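Local atomic coordinates of thiol-disulfide isomerase and thioredoxins (Corynebacterium glutamicum, PDB entry 3LOR), a protein that probably acts as a thioredoxin-like oxidoreductase or thiol-disulfide isomerase of the TlpA-like type, and can bind calcium. Residues V46-G49 against V50-Q54; R108-S111 against T112-K115. All coordinates share one frame; numbering follows the deposited sequence.

Both contacts are local, one within a helix and one where a loop runs into a helix, and both belong to one thioredoxin-like domain. Contact 1 lies on helix 43-59, the connection in the beta-alpha-beta unit between strands 32-38 and 65-71; C42, just before that helix, and C45, in its first turn, form a CxxC pattern consistent with a thioredoxin-type redox site. Contact 2 joins loop 108-110 to the short helix 111-115, next to E11 and D13, residues of a calcium site without its metal in this chain. The centres of contacts 1 and 2 are about 21 Å apart, their nearest atoms about 14 Å. V50 packs on the cysteine motif, whereas S111 and K115 engage D13.

Contact 1 of 2, residues V46-G49 against V50-Q54; sequences VNHG and VPQAQ
H48, G49 and residues 50-53 make a local, one-turn contact inside helix 43-59, the helix that begins within the C42/C45 CxxC pattern of this thioredoxin-like fold and links strand 32-38 to strand 65-71. Two backbone bonds define the turn. Q52 N donates to H48 O and A53 N to G49 O, each at 3.1 Å and nearly straight (N-H...O 159° and 162°).

The helix is kinked at P51, whose ring nitrogen has no hydrogen to give to the preceding turn; the backbone widens into a pi-type turn at 46-49. The proline ring fills that side of the helix instead: P51 CD lies 3.2 Å from H48 O, and P51 CG is 3.5 Å from V46 O and 3.6 Å from N47 O. H48 O therefore meets both the Q52 amide and the flank of the proline ring.

On another side, the H48 ring approaches the Q52 side chain obliquely. The H48 chi1 of -169° swings the ring back along the helix to the Q52 side chain, though its CB points away. H48 NE2 is hydrogen-bonded to V141 O, and Q52 also packs on D143 and L146, so this face looks to helix 143-154 and the loop before it. V50 touches F38 and the cysteine motif, and A53 packs on E36 of strand 32-38. V46 and N47 meet their counterparts in a second subunit.

Chemically, P51 has no N-H to offer N47 O, the carbonyl four residues back; V46 O and N47 O lie against P51 CG, while H48 O keeps the Q52 amide and the regular amide-to-carbonyl pattern resumes at Q52 and A53.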
# COMPACT_ATOMS: atom_id res chain seq x y z
N VAL A 46 8.49 9.84 -10.30
CA VAL A 46 7.52 10.58 -9.55
C VAL A 46 6.80 9.74 -8.52
O VAL A 46 6.59 10.16 -7.43
CB VAL A 46 6.48 11.18 -10.48
CG1 VAL A 46 5.43 11.81 -9.72
CG2 VAL A 46 7.06 12.16 -11.34
N ASN A 47 6.35 8.57 -8.94
CA ASN A 47 5.76 7.59 -8.06
C ASN A 47 6.64 6.92 -7.04
O ASN A 47 6.21 6.67 -5.98
CB ASN A 47 5.09 6.47 -8.82
CG ASN A 47 4.07 6.94 -9.77
OD1 ASN A 47 3.35 7.88 -9.53
ND2 ASN A 47 4.00 6.28 -10.88
N HIS A 48 7.84 6.54 -7.42
CA HIS A 48 8.64 5.74 -6.53
C HIS A 48 10.00 6.27 -6.13
O HIS A 48 10.25 6.46 -4.99
CB HIS A 48 8.77 4.33 -7.07
CG HIS A 48 9.35 3.37 -6.09
ND1 HIS A 48 8.64 2.90 -5.01
CD2 HIS A 48 10.57 2.80 -6.02
CE1 HIS A 48 9.40 2.09 -4.31
NE2 HIS A 48 10.57 2.02 -4.90
N GLY A 49 10.86 6.49 -7.09
CA GLY A 49 12.19 6.94 -6.79
C GLY A 49 12.37 8.27 -6.10
O GLY A 49 13.07 8.34 -5.16
N VAL A 50 11.71 9.30 -6.53
CA VAL A 50 11.84 10.54 -5.82
C VAL A 50 11.33 10.48 -4.38
O VAL A 50 12.00 10.87 -3.49
CB VAL A 50 11.18 11.67 -6.56
CG1 VAL A 50 11.07 12.83 -5.72
CG2 VAL A 50 11.87 11.96 -7.80
N PRO A 51 10.16 9.93 -4.14
CA PRO A 51 9.64 9.82 -2.79
C PRO A 51 10.49 8.96 -1.89
O PRO A 51 10.60 9.26 -0.75
CB PRO A 51 8.28 9.18 -3.00
CG PRO A 51 7.98 9.34 -4.34
CD PRO A 51 9.18 9.49 -5.12
N GLN A 52 11.08 7.91 -2.43
CA GLN A 52 12.04 7.10 -1.71
C GLN A 52 13.28 7.90 -1.29
O GLN A 52 13.73 7.76 -0.20
CB GLN A 52 12.46 5.93 -2.58
CG GLN A 52 13.39 4.99 -1.98
CD GLN A 52 13.46 3.67 -2.73
OE1 GLN A 52 12.94 2.67 -2.29
NE2 GLN A 52 14.10 3.67 -3.86
N ALA A 53 13.78 8.75 -2.16
CA ALA A 53 14.84 9.65 -1.85
C ALA A 53 14.45 10.64 -0.73
O ALA A 53 15.22 10.87 0.13
CB ALA A 53 15.28 10.35 -3.06
N GLN A 54 13.25 11.17 -0.75
CA GLN A 54 12.76 12.05 0.30
C GLN A 54 12.69 11.33 1.62
O GLN A 54 13.03 11.86 2.61
CB GLN A 54 11.40 12.65 0.00
CG GLN A 54 11.26 13.28 -1.33
CD GLN A 54 9.98 14.06 -1.49
OE1 GLN A 54 9.90 15.18 -1.09
NE2 GLN A 54 9.00 13.46 -2.09

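Contact 2 of 2, residues R108-S111 against T112-K115; sequences RIPS and TMKK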
# COMPACT_ATOMS: atom_id res chain seq x y z
N ARG A 108 21.05 14.28 -27.05
CA ARG A 108 20.03 14.14 -26.04
C ARG A 108 20.47 13.63 -24.65
O ARG A 108 19.93 14.04 -23.68
CB ARG A 108 18.90 13.29 -26.56
CG ARG A 108 18.11 13.95 -27.59
CD ARG A 108 16.74 13.45 -27.56
NE ARG A 108 16.48 12.60 -28.68
CZ ARG A 108 16.85 11.35 -28.72
NH1 ARG A 108 17.45 10.82 -27.69
NH2 ARG A 108 16.59 10.60 -29.77
N ILE A 109 21.44 12.73 -24.59
CA ILE A 109 21.87 12.17 -23.34
C ILE A 109 22.88 13.09 -22.71
O ILE A 109 23.82 13.44 -23.31
CB ILE A 109 22.52 10.81 -23.49
CG1 ILE A 109 21.69 9.84 -24.33
CG2 ILE A 109 22.81 10.22 -22.17
CD1 ILE A 109 20.32 9.71 -23.96
N PRO A 110 22.62 13.48 -21.48
CA PRO A 110 23.52 14.30 -20.69
C PRO A 110 24.73 13.56 -20.12
O PRO A 110 24.83 12.37 -20.14
CB PRO A 110 22.62 14.83 -19.59
CG PRO A 110 21.57 13.94 -19.51
CD PRO A 110 21.36 13.27 -20.80
N SER A 111 25.67 14.35 -19.67
CA SER A 111 27.01 13.96 -19.40
C SER A 111 27.25 12.93 -18.33
O SER A 111 27.88 11.96 -18.59
CB SER A 111 27.79 15.19 -19.05
OG SER A 111 29.13 14.95 -19.23
N THR A 112 26.70 13.12 -17.16
CA THR A 112 26.81 12.17 -16.09
C THR A 112 26.14 10.87 -16.48
O THR A 112 26.66 9.82 -16.26
CB THR A 112 26.26 12.72 -14.75
OG1 THR A 112 26.86 13.96 -14.47
CG2 THR A 112 26.57 11.81 -13.64
N MSE A 113 25.00 10.97 -17.10
CA MSE A 113 24.27 9.81 -17.54
C MSE A 113 25.04 8.98 -18.57
O MSE A 113 25.04 7.79 -18.48
CB MSE A 113 22.91 10.24 -18.08
CG MSE A 113 22.05 9.16 -18.74
SE MSE A 113 20.20 9.59 -18.96
CE MSE A 113 19.81 8.31 -20.11
N LYS A 114 25.68 9.63 -19.52
CA LYS A 114 26.55 9.00 -20.48
C LYS A 114 27.76 8.36 -19.84
O LYS A 114 28.08 7.24 -20.09
CB LYS A 114 27.08 10.05 -21.42
CG LYS A 114 27.17 9.67 -22.86
CD LYS A 114 27.74 8.33 -23.11
CE LYS A 114 28.33 8.24 -24.47
NZ LYS A 114 27.83 7.07 -25.15
N LYS A 115 28.38 9.09 -18.97
CA LYS A 115 29.60 8.69 -18.33
C LYS A 115 29.41 7.39 -17.56
O LYS A 115 30.23 6.53 -17.61
CB LYS A 115 30.00 9.81 -17.39
CG LYS A 115 31.28 9.70 -16.74
CD LYS A 115 31.33 10.53 -15.45
CE LYS A 115 31.90 11.86 -15.69
NZ LYS A 115 32.37 12.52 -14.49
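I109, in the loop before helix 111-115, meets M113, a selenomethionine in the first turn, with P110 as N-cap of that helix in this thioredoxin-like domain. I109 CG2 touches M113 CG at 3.7 Å, the two chains crossing at about a right angle. M113 runs extended from a CG anti to its backbone N (chi1 173°), carrying its CE to 4.1 Å from I109 CD1. P110 CG adds a looser contact with M113 CB at 4.2 Å.

Two backbone bonds close the turn: K114 N to P110 O and K115 N to S111 O, each 2.9 Å, with N-H...O angles of 160° and 157°.

Outside the turn, D101 receives the T112 and M113 amides through its two carboxylate oxygens, satisfying N-H groups at the helix start, and F74 packs against both I109 and M113. D13, a ligand of the calcium site that holds no metal in this chain, accepts S111 OG at OD2 and forms a salt bridge with K115 NZ through OD1. Its backbone N bonds T112 OG1. The K115 ammonium has a second partner in the carbonyl oxygen of E11, and K115 CB lies 3.2 Å from S111 O.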